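5-cytosine DNA methyltransferase (Entamoeba histolytica, PDB 3QV2) probably transfers methyl groups from S-adenosyl-L-methionine to carbon 5 of cytosine in DNA or tRNA, as a Dnmt2-type member of the C5-methyltransferase family. Local coordinates at residues I14-G19 with L109-D114; M220-V225 with K241-T246; G22-Y27 with K53-E58. All coordinates share one frame; numbering follows the deposited sequence.

Contact 1: I14-G19 with L109-D114; sequences IEFFSG and LHLYRD. With SAH (S-adenosyl-L-homocysteine), chain B.
L111, on helix 106-115, sets one methyl group over the ring of F16 at the end of strand 11-16 and beside the ring of F17, in the Rossmann-like, class I methyltransferase fold. The strand lies inside the mixed sheet, between strands 36-41 and 79-82, and the sequence F17-S18-G19 that follows it lines the pocket of S-adenosyl-L-homocysteine, the demethylated product form of the cofactor. L111 gives up the most surface to the contact. Its CD1 stands over the centre of the F16 ring, 3.8 Å from the ring centroid and only 11° off the normal, a CH-pi contact made squarely on the face. The second methyl, CD2, lies over the same face, displaced toward the rim, 4.0 Å from F16 CE1. The opposite face of the same ring carries I14 CG2, so both faces are covered, the second toward its rim, while W80 meets the ring edge-to-face. The side chains of F16 and L111 approach each other from opposite directions.

F17 takes a smaller share: L111 CD1 reaches its CE2 obliquely at 4.2 Å. The backbone of F17 has positive phi (51°), in the loop that carries S18 and G19 to the cofactor. Its ring also meets the ligand, with ribose C1' at its edge, in plane, and F17 CD1 3.6 Å from adenine C4, and it touches L64 and P85. L111 therefore bridges the sheet core and the pocket wall through one methyl. M82 of strand 79-82 packs against both F16 and L111. Nearest to the ligand, F17 CB lies 3.2 Å from the ribose oxygen O4' of S-adenosyl-L-homocysteine.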
# COMPACT_ATOMS: atom_id res chain seq x y z
N ILE A 14 -8.68 -13.95 -2.56
CA ILE A 14 -8.11 -13.67 -3.87
C ILE A 14 -7.44 -12.30 -3.80
O ILE A 14 -8.10 -11.27 -3.68
CB ILE A 14 -9.18 -13.64 -4.97
CG1 ILE A 14 -10.01 -14.93 -4.96
CG2 ILE A 14 -8.52 -13.44 -6.33
CD1 ILE A 14 -11.05 -14.99 -6.06
N GLU A 15 -6.11 -12.30 -3.88
CA GLU A 15 -5.34 -11.07 -3.73
C GLU A 15 -5.13 -10.38 -5.07
O GLU A 15 -4.08 -10.52 -5.70
CB GLU A 15 -3.99 -11.38 -3.07
CG GLU A 15 -3.26 -10.18 -2.49
CD GLU A 15 -2.06 -10.59 -1.65
OE1 GLU A 15 -1.37 -9.69 -1.12
OE2 GLU A 15 -1.80 -11.80 -1.52
N PHE A 16 -6.14 -9.63 -5.51
CA PHE A 16 -6.07 -8.91 -6.78
C PHE A 16 -5.03 -7.80 -6.72
O PHE A 16 -4.89 -7.12 -5.70
CB PHE A 16 -7.43 -8.33 -7.15
CG PHE A 16 -8.49 -9.37 -7.40
CD1 PHE A 16 -8.45 -10.15 -8.54
CD2 PHE A 16 -9.53 -9.55 -6.51
CE1 PHE A 16 -9.42 -11.10 -8.78
CE2 PHE A 16 -10.51 -10.50 -6.74
CZ PHE A 16 -10.46 -11.28 -7.88
N PHE A 17 -4.31 -7.60 -7.82
CA PHE A 17 -3.25 -6.60 -7.88
C PHE A 17 -2.31 -6.79 -6.69
O PHE A 17 -1.97 -5.82 -6.01
CB PHE A 17 -3.84 -5.19 -7.89
CG PHE A 17 -5.06 -5.06 -8.75
CD1 PHE A 17 -4.96 -4.91 -10.13
CD2 PHE A 17 -6.33 -5.08 -8.18
CE1 PHE A 17 -6.09 -4.79 -10.92
CE2 PHE A 17 -7.46 -4.96 -8.97
CZ PHE A 17 -7.34 -4.81 -10.33
N SER A 18 -1.90 -8.03 -6.47
CA SER A 18 -1.16 -8.42 -5.27
C SER A 18 0.13 -7.63 -5.03
O SER A 18 0.53 -7.44 -3.88
CB SER A 18 -0.86 -9.92 -5.29
OG SER A 18 -0.34 -10.32 -6.54
N GLY A 19 0.78 -7.18 -6.09
CA GLY A 19 2.02 -6.45 -5.96
C GLY A 19 3.07 -7.25 -5.20
O GLY A 19 3.46 -8.34 -5.63
N LEU A 109 -13.12 -2.35 -12.84
CA LEU A 109 -14.50 -2.25 -13.30
C LEU A 109 -15.01 -3.62 -13.73
O LEU A 109 -16.15 -3.98 -13.48
CB LEU A 109 -14.63 -1.26 -14.46
CG LEU A 109 -14.48 0.23 -14.11
CD1 LEU A 109 -14.43 1.08 -15.37
CD2 LEU A 109 -15.62 0.67 -13.20
N HIS A 110 -14.13 -4.38 -14.38
CA HIS A 110 -14.45 -5.72 -14.84
C HIS A 110 -14.87 -6.61 -13.68
O HIS A 110 -15.88 -7.32 -13.75
CB HIS A 110 -13.25 -6.34 -15.56
CG HIS A 110 -13.43 -7.78 -15.93
ND1 HIS A 110 -14.47 -8.21 -16.73
CD2 HIS A 110 -12.72 -8.88 -15.61
CE1 HIS A 110 -14.38 -9.52 -16.88
NE2 HIS A 110 -13.33 -9.95 -16.21
N LEU A 111 -14.09 -6.58 -12.60
CA LEU A 111 -14.35 -7.42 -11.44
C LEU A 111 -15.72 -7.18 -10.83
O LEU A 111 -16.40 -8.13 -10.42
CB LEU A 111 -13.26 -7.23 -10.38
CG LEU A 111 -11.84 -7.63 -10.78
CD1 LEU A 111 -10.87 -7.40 -9.64
CD2 LEU A 111 -11.81 -9.08 -11.23
N TYR A 112 -16.14 -5.92 -10.76
CA TYR A 112 -17.40 -5.58 -10.12
C TYR A 112 -18.59 -5.59 -11.08
O TYR A 112 -19.71 -5.92 -10.68
CB TYR A 112 -17.29 -4.23 -9.39
CG TYR A 112 -16.40 -4.29 -8.16
CD1 TYR A 112 -16.91 -4.71 -6.94
CD2 TYR A 112 -15.06 -3.93 -8.23
CE1 TYR A 112 -16.10 -4.78 -5.82
CE2 TYR A 112 -14.25 -3.99 -7.11
CZ TYR A 112 -14.78 -4.41 -5.91
OH TYR A 112 -13.98 -4.47 -4.79
N ARG A 113 -18.35 -5.22 -12.33
CA ARG A 113 -19.41 -5.25 -13.34
C ARG A 113 -19.72 -6.67 -13.80
O ARG A 113 -20.87 -7.09 -13.83
CB ARG A 113 -19.01 -4.43 -14.57
CG ARG A 113 -19.04 -2.92 -14.39
CD ARG A 113 -18.53 -2.25 -15.66
NE ARG A 113 -18.63 -0.79 -15.60
CZ ARG A 113 -18.09 0.02 -16.50
NH1 ARG A 113 -17.40 -0.48 -17.52
NH2 ARG A 113 -18.23 1.34 -16.39
N ASP A 114 -18.67 -7.41 -14.14
CA ASP A 114 -18.83 -8.66 -14.86
C ASP A 114 -18.72 -9.92 -14.00
O ASP A 114 -19.21 -10.98 -14.38
CB ASP A 114 -17.81 -8.74 -16.01
CG ASP A 114 -17.87 -7.51 -16.91
OD1 ASP A 114 -18.97 -6.95 -17.07
OD2 ASP A 114 -16.81 -7.12 -17.44
N SAH B . -0.90 -3.41 -2.92
CA SAH B . 0.19 -4.06 -3.62
CB SAH B . 0.52 -3.34 -4.92
CG SAH B . -0.57 -2.57 -5.63
SD SAH B . -0.11 -1.66 -7.11
C SAH B . 1.39 -4.14 -2.72
O SAH B . 2.56 -4.17 -3.21
OXT SAH B . 1.24 -4.17 -1.45
C5' SAH B . -1.16 -2.17 -8.46
C4' SAH B . -0.84 -3.45 -9.15
O4' SAH B . -1.90 -3.79 -9.97
C3' SAH B . 0.34 -3.27 -10.00
O3' SAH B . 1.40 -4.01 -9.50
C2' SAH B . -0.02 -3.75 -11.31
O2' SAH B . 0.94 -4.63 -11.77
C1' SAH B . -1.30 -4.43 -11.13
N9 SAH B . -2.10 -4.39 -12.33
C8 SAH B . -2.41 -3.37 -13.13
N7 SAH B . -3.18 -3.85 -14.11
C5 SAH B . -3.35 -5.18 -13.92
C6 SAH B . -4.05 -6.17 -14.61
N6 SAH B . -4.78 -5.85 -15.81
N1 SAH B . -4.01 -7.43 -14.14
C2 SAH B . -3.33 -7.75 -13.03
N3 SAH B . -2.66 -6.81 -12.35
C4 SAH B . -2.65 -5.54 -12.77

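Contact 2: M220-V225 with K241-T246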
# COMPACT_ATOMS: atom_id res chain seq x y z
N MET A 220 17.69 22.05 -1.56
CA MET A 220 16.67 22.83 -0.84
C MET A 220 15.26 22.31 -1.09
O MET A 220 14.32 22.72 -0.41
CB MET A 220 16.77 24.31 -1.22
CG MET A 220 18.07 24.97 -0.79
SD MET A 220 18.22 25.09 1.01
CE MET A 220 16.89 26.22 1.38
N LEU A 221 15.11 21.43 -2.07
CA LEU A 221 13.79 20.89 -2.41
C LEU A 221 13.47 19.64 -1.60
O LEU A 221 12.30 19.25 -1.48
CB LEU A 221 13.71 20.59 -3.91
CG LEU A 221 13.95 21.78 -4.83
CD1 LEU A 221 13.87 21.36 -6.29
CD2 LEU A 221 12.95 22.89 -4.54
N PHE A 222 14.50 19.00 -1.05
CA PHE A 222 14.31 17.80 -0.25
C PHE A 222 13.55 18.09 1.04
O PHE A 222 13.73 19.14 1.65
CB PHE A 222 15.66 17.18 0.12
CG PHE A 222 16.28 16.37 -0.98
CD1 PHE A 222 15.74 15.14 -1.34
CD2 PHE A 222 17.41 16.81 -1.65
CE1 PHE A 222 16.31 14.38 -2.34
CE2 PHE A 222 17.98 16.05 -2.65
CZ PHE A 222 17.43 14.84 -3.00
N ASP A 223 12.70 17.15 1.44
CA ASP A 223 12.15 17.17 2.79
C ASP A 223 13.09 16.34 3.66
O ASP A 223 13.21 15.13 3.47
CB ASP A 223 10.74 16.58 2.82
CG ASP A 223 10.14 16.58 4.21
OD1 ASP A 223 9.43 17.55 4.55
OD2 ASP A 223 10.38 15.62 4.96
N ILE A 224 13.76 17.00 4.59
CA ILE A 224 14.80 16.34 5.38
C ILE A 224 14.37 16.09 6.82
O ILE A 224 13.76 16.95 7.46
CB ILE A 224 16.11 17.16 5.38
CG1 ILE A 224 16.49 17.54 3.95
CG2 ILE A 224 17.23 16.39 6.05
CD1 ILE A 224 17.78 18.34 3.85
N VAL A 225 14.69 14.90 7.33
CA VAL A 225 14.32 14.52 8.69
C VAL A 225 15.49 13.89 9.44
O VAL A 225 16.40 13.32 8.84
CB VAL A 225 13.15 13.53 8.69
CG1 VAL A 225 11.90 14.17 8.11
CG2 VAL A 225 13.51 12.27 7.91
N LYS A 241 14.91 8.90 -7.59
CA LYS A 241 15.00 9.23 -9.00
C LYS A 241 14.53 10.67 -9.21
O LYS A 241 15.21 11.47 -9.85
CB LYS A 241 14.14 8.28 -9.84
CG LYS A 241 14.50 8.24 -11.32
CD LYS A 241 15.87 7.61 -11.54
CE LYS A 241 16.17 7.43 -13.02
NZ LYS A 241 16.26 8.73 -13.74
N ILE A 242 13.37 10.99 -8.65
CA ILE A 242 12.85 12.35 -8.66
C ILE A 242 12.91 12.92 -7.25
O ILE A 242 12.54 12.25 -6.29
CB ILE A 242 11.39 12.41 -9.17
CG1 ILE A 242 11.35 12.24 -10.69
CG2 ILE A 242 10.75 13.73 -8.79
CD1 ILE A 242 11.72 10.85 -11.17
N VAL A 243 13.40 14.15 -7.13
CA VAL A 243 13.63 14.76 -5.83
C VAL A 243 12.33 15.06 -5.07
O VAL A 243 12.17 14.63 -3.92
CB VAL A 243 14.45 16.06 -5.96
CG1 VAL A 243 14.54 16.77 -4.62
CG2 VAL A 243 15.84 15.76 -6.51
N GLU A 244 11.42 15.80 -5.70
CA GLU A 244 10.24 16.30 -5.01
C GLU A 244 9.08 15.31 -4.95
O GLU A 244 8.76 14.64 -5.94
CB GLU A 244 9.76 17.60 -5.66
CG GLU A 244 10.82 18.69 -5.70
CD GLU A 244 10.32 19.97 -6.34
OE1 GLU A 244 9.49 20.66 -5.72
OE2 GLU A 244 10.74 20.27 -7.48
N GLY A 245 8.45 15.22 -3.78
CA GLY A 245 7.22 14.47 -3.61
C GLY A 245 7.32 12.96 -3.69
O GLY A 245 6.31 12.27 -3.82
N THR A 246 8.54 12.44 -3.61
CA THR A 246 8.74 10.99 -3.71
C THR A 246 9.21 10.38 -2.40
O THR A 246 9.35 9.16 -2.29
CB THR A 246 9.75 10.63 -4.82
OG1 THR A 246 11.05 11.11 -4.46
CG2 THR A 246 9.32 11.25 -6.14
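L221 meets both V243 and E244, the two residues of the loop 241-246 that make this small apolar contact at the protein surface. Its CB lies 4.0 Å from V243 CG1, and its CD1 reaches the carboxylate end of E244, 3.5 Å from OE2, a van der Waals approach. The glutamate chain, extended beyond CG, runs obliquely past the leucine, so that its methylenes as well as its polar end cover L221; E244 CG comes to 3.9 Å from L221 CB.

F222, next in sequence, offers a ring face. V243 CG1 stands over the middle of it, 3.7 Å from the centroid and 9° off the normal, in a CH-pi contact. That methyl is placed by a chi1 of 174°, which puts CG1 anti to the backbone N, while CG2 lies on the same side of the ring, out past F222 CZ at 4.0 Å.

Beyond F222 the chain continues into strand 224-226, which pairs in parallel with strand 249-251. The contact thus ties the loop between these two strands back to the entrance of the first: I249 of the second strand packs on F222, and L214 and K218 of helix 212-218 touch V243.

Contact 3: G22-Y27 with K53-E58. With SAH (S-adenosyl-L-homocysteine), chain B.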
# COMPACT_ATOMS: atom_id res chain seq x y z
N GLY A 22 1.35 -6.67 0.09
CA GLY A 22 1.04 -5.76 1.18
C GLY A 22 -0.25 -6.13 1.90
O GLY A 22 -0.32 -6.10 3.13
N LEU A 23 -1.27 -6.47 1.12
CA LEU A 23 -2.57 -6.83 1.69
C LEU A 23 -2.48 -8.13 2.49
O LEU A 23 -3.07 -8.25 3.56
CB LEU A 23 -3.62 -6.96 0.59
CG LEU A 23 -3.82 -5.72 -0.28
CD1 LEU A 23 -4.86 -5.98 -1.36
CD2 LEU A 23 -4.22 -4.53 0.58
N ARG A 24 -1.74 -9.09 1.96
CA ARG A 24 -1.51 -10.35 2.67
C ARG A 24 -0.75 -10.10 3.96
O ARG A 24 -1.15 -10.57 5.03
CB ARG A 24 -0.74 -11.33 1.78
CG ARG A 24 -0.39 -12.64 2.45
CD ARG A 24 0.10 -13.67 1.45
NE ARG A 24 0.47 -14.93 2.08
CZ ARG A 24 0.69 -16.06 1.43
NH1 ARG A 24 0.57 -16.10 0.11
NH2 ARG A 24 1.02 -17.16 2.09
N SER A 25 0.34 -9.35 3.87
CA SER A 25 1.16 -9.01 5.03
C SER A 25 0.32 -8.37 6.12
O SER A 25 0.45 -8.71 7.30
CB SER A 25 2.29 -8.06 4.62
OG SER A 25 3.14 -8.67 3.67
N SER A 26 -0.54 -7.43 5.73
CA SER A 26 -1.41 -6.74 6.67
C SER A 26 -2.28 -7.72 7.45
O SER A 26 -2.40 -7.62 8.68
CB SER A 26 -2.29 -5.73 5.94
OG SER A 26 -1.50 -4.75 5.29
N TYR A 27 -2.89 -8.66 6.74
CA TYR A 27 -3.73 -9.67 7.37
C TYR A 27 -2.93 -10.54 8.32
O TYR A 27 -3.36 -10.82 9.44
CB TYR A 27 -4.41 -10.54 6.31
CG TYR A 27 -5.33 -11.60 6.90
CD1 TYR A 27 -6.67 -11.34 7.12
CD2 TYR A 27 -4.84 -12.86 7.23
CE1 TYR A 27 -7.51 -12.30 7.66
CE2 TYR A 27 -5.67 -13.83 7.77
CZ TYR A 27 -7.00 -13.54 7.98
OH TYR A 27 -7.84 -14.49 8.51
N LYS A 53 9.19 -14.89 -3.86
CA LYS A 53 10.38 -15.04 -3.02
C LYS A 53 10.02 -15.09 -1.54
O LYS A 53 10.58 -15.90 -0.79
CB LYS A 53 11.36 -13.89 -3.27
CG LYS A 53 12.46 -13.76 -2.23
CD LYS A 53 13.41 -14.95 -2.25
CE LYS A 53 14.52 -14.79 -1.23
NZ LYS A 53 15.53 -15.89 -1.30
N ASN A 54 9.09 -14.24 -1.12
CA ASN A 54 8.71 -14.15 0.28
C ASN A 54 7.61 -15.12 0.71
O ASN A 54 7.61 -15.61 1.84
CB ASN A 54 8.30 -12.71 0.63
CG ASN A 54 9.47 -11.75 0.59
OD1 ASN A 54 10.20 -11.60 1.58
ND2 ASN A 54 9.65 -11.08 -0.54
N PHE A 55 6.68 -15.41 -0.19
CA PHE A 55 5.53 -16.24 0.15
C PHE A 55 5.59 -17.64 -0.45
O PHE A 55 4.71 -18.47 -0.19
CB PHE A 55 4.22 -15.53 -0.24
CG PHE A 55 3.99 -14.25 0.50
CD1 PHE A 55 3.65 -14.26 1.85
CD2 PHE A 55 4.12 -13.02 -0.14
CE1 PHE A 55 3.44 -13.08 2.53
CE2 PHE A 55 3.90 -11.84 0.54
CZ PHE A 55 3.57 -11.87 1.88
N LYS A 56 6.62 -17.90 -1.24
CA LYS A 56 6.84 -19.23 -1.81
C LYS A 56 5.60 -19.77 -2.52
O LYS A 56 5.32 -20.97 -2.48
CB LYS A 56 7.28 -20.21 -0.72
CG LYS A 56 8.42 -19.70 0.14
CD LYS A 56 9.63 -19.34 -0.71
CE LYS A 56 10.78 -18.85 0.16
NZ LYS A 56 11.98 -18.49 -0.65
N GLU A 57 4.87 -18.88 -3.18
CA GLU A 57 3.69 -19.26 -3.94
C GLU A 57 3.68 -18.52 -5.27
O GLU A 57 4.13 -17.37 -5.34
CB GLU A 57 2.41 -18.96 -3.16
CG GLU A 57 2.32 -19.67 -1.82
CD GLU A 57 1.14 -19.21 -0.98
OE1 GLU A 57 0.15 -18.73 -1.57
OE2 GLU A 57 1.22 -19.31 0.26
N GLU A 58 3.18 -19.16 -6.31
CA GLU A 58 3.18 -18.55 -7.64
C GLU A 58 2.06 -17.53 -7.81
O GLU A 58 0.95 -17.72 -7.32
CB GLU A 58 3.09 -19.62 -8.73
CG GLU A 58 3.18 -19.07 -10.14
CD GLU A 58 3.22 -20.16 -11.19
OE1 GLU A 58 2.95 -21.33 -10.85
OE2 GLU A 58 3.54 -19.85 -12.36
N SAH B . -0.90 -3.41 -2.92
CA SAH B . 0.19 -4.06 -3.62
CB SAH B . 0.52 -3.34 -4.92
CG SAH B . -0.57 -2.57 -5.63
SD SAH B . -0.11 -1.66 -7.11
C SAH B . 1.39 -4.14 -2.72
O SAH B . 2.56 -4.17 -3.21
OXT SAH B . 1.24 -4.17 -1.45
C5' SAH B . -1.16 -2.17 -8.46
C4' SAH B . -0.84 -3.45 -9.15
O4' SAH B . -1.90 -3.79 -9.97
C3' SAH B . 0.34 -3.27 -10.00
O3' SAH B . 1.40 -4.01 -9.50
C2' SAH B . -0.02 -3.75 -11.31
O2' SAH B . 0.94 -4.63 -11.77
C1' SAH B . -1.30 -4.43 -11.13
N9 SAH B . -2.10 -4.39 -12.33
C8 SAH B . -2.41 -3.37 -13.13
N7 SAH B . -3.18 -3.85 -14.11
C5 SAH B . -3.35 -5.18 -13.92
C6 SAH B . -4.05 -6.17 -14.61
N6 SAH B . -4.78 -5.85 -15.81
N1 SAH B . -4.01 -7.43 -14.14
C2 SAH B . -3.33 -7.75 -13.03
N3 SAH B . -2.66 -6.81 -12.35
C4 SAH B . -2.65 -5.54 -12.77
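A salt bridge whose arginine lies across an aromatic ring joins helix 22-29 to the C-terminal end of helix 45-55 and the residues after it, in the Rossmann-like fold, with the first turn of helix 22-29 at the cofactor. R24 carries it. Its side chain leaves the helix with CG anti to the backbone N (chi1 177°) and stays extended to NE, which takes the guanidinium across F55 to E57. Two nitrogens grip the carboxylate end-on: NH2 lies 2.8 Å from E57 OE2 and NH1 lies 3.1 Å from E57 OE1. Both oxygens are met from above the carboxylate plane, and the two flat groups are turned 53° apart.

Below the arginine, F55 offers one ring face. R24 CD sits over it, 3.7 Å from the centroid, in a CH-pi contact, and the guanidinium follows, its plane 23° from that of the ring; NE comes to 3.3 Å from F55 CD1. At the edge of the ring, close to its plane, S25 OG approaches F55 CZ at 3.7 Å, although that hydroxyl is hydrogen-bonded to the backbone oxygen of G21. K56, the first residue past the helix, has positive phi, and the chain then brings E57 to the arginine.

At the start of helix 22-29, G22 N makes a weak hydrogen bond of 2.9 Å to OXT of S-adenosyl-L-homocysteine. R24 is also bound by E28 through NE and by Y51 OH through NH1, so the buried guanidinium faces two carboxylates. They probably offset its charge, and these bonds with the ring face should fix its rotation.

Overall arrangement
Contacts 1 and 3 belong to the cofactor-binding half of the fold and both touch S-adenosyl-L-homocysteine. Their centres are 17 Å apart, and they are joined directly: strand 11-16 leads into helix 22-29, and E15 OE1 lies 3.2 Å from R24 N, probably as a hydrogen bond. Along the chain, both segments of contact 3 fall between the two of contact 1. Contact 2 follows later, beside the small two-stranded sheet and away from the cofactor pocket. Its centre is 33 Å from that of contact 1 and 30 Å from that of contact 3, across the centre of the chain. Contacts 1 and 3 thus bring early segments to the pocket, which later residues complete.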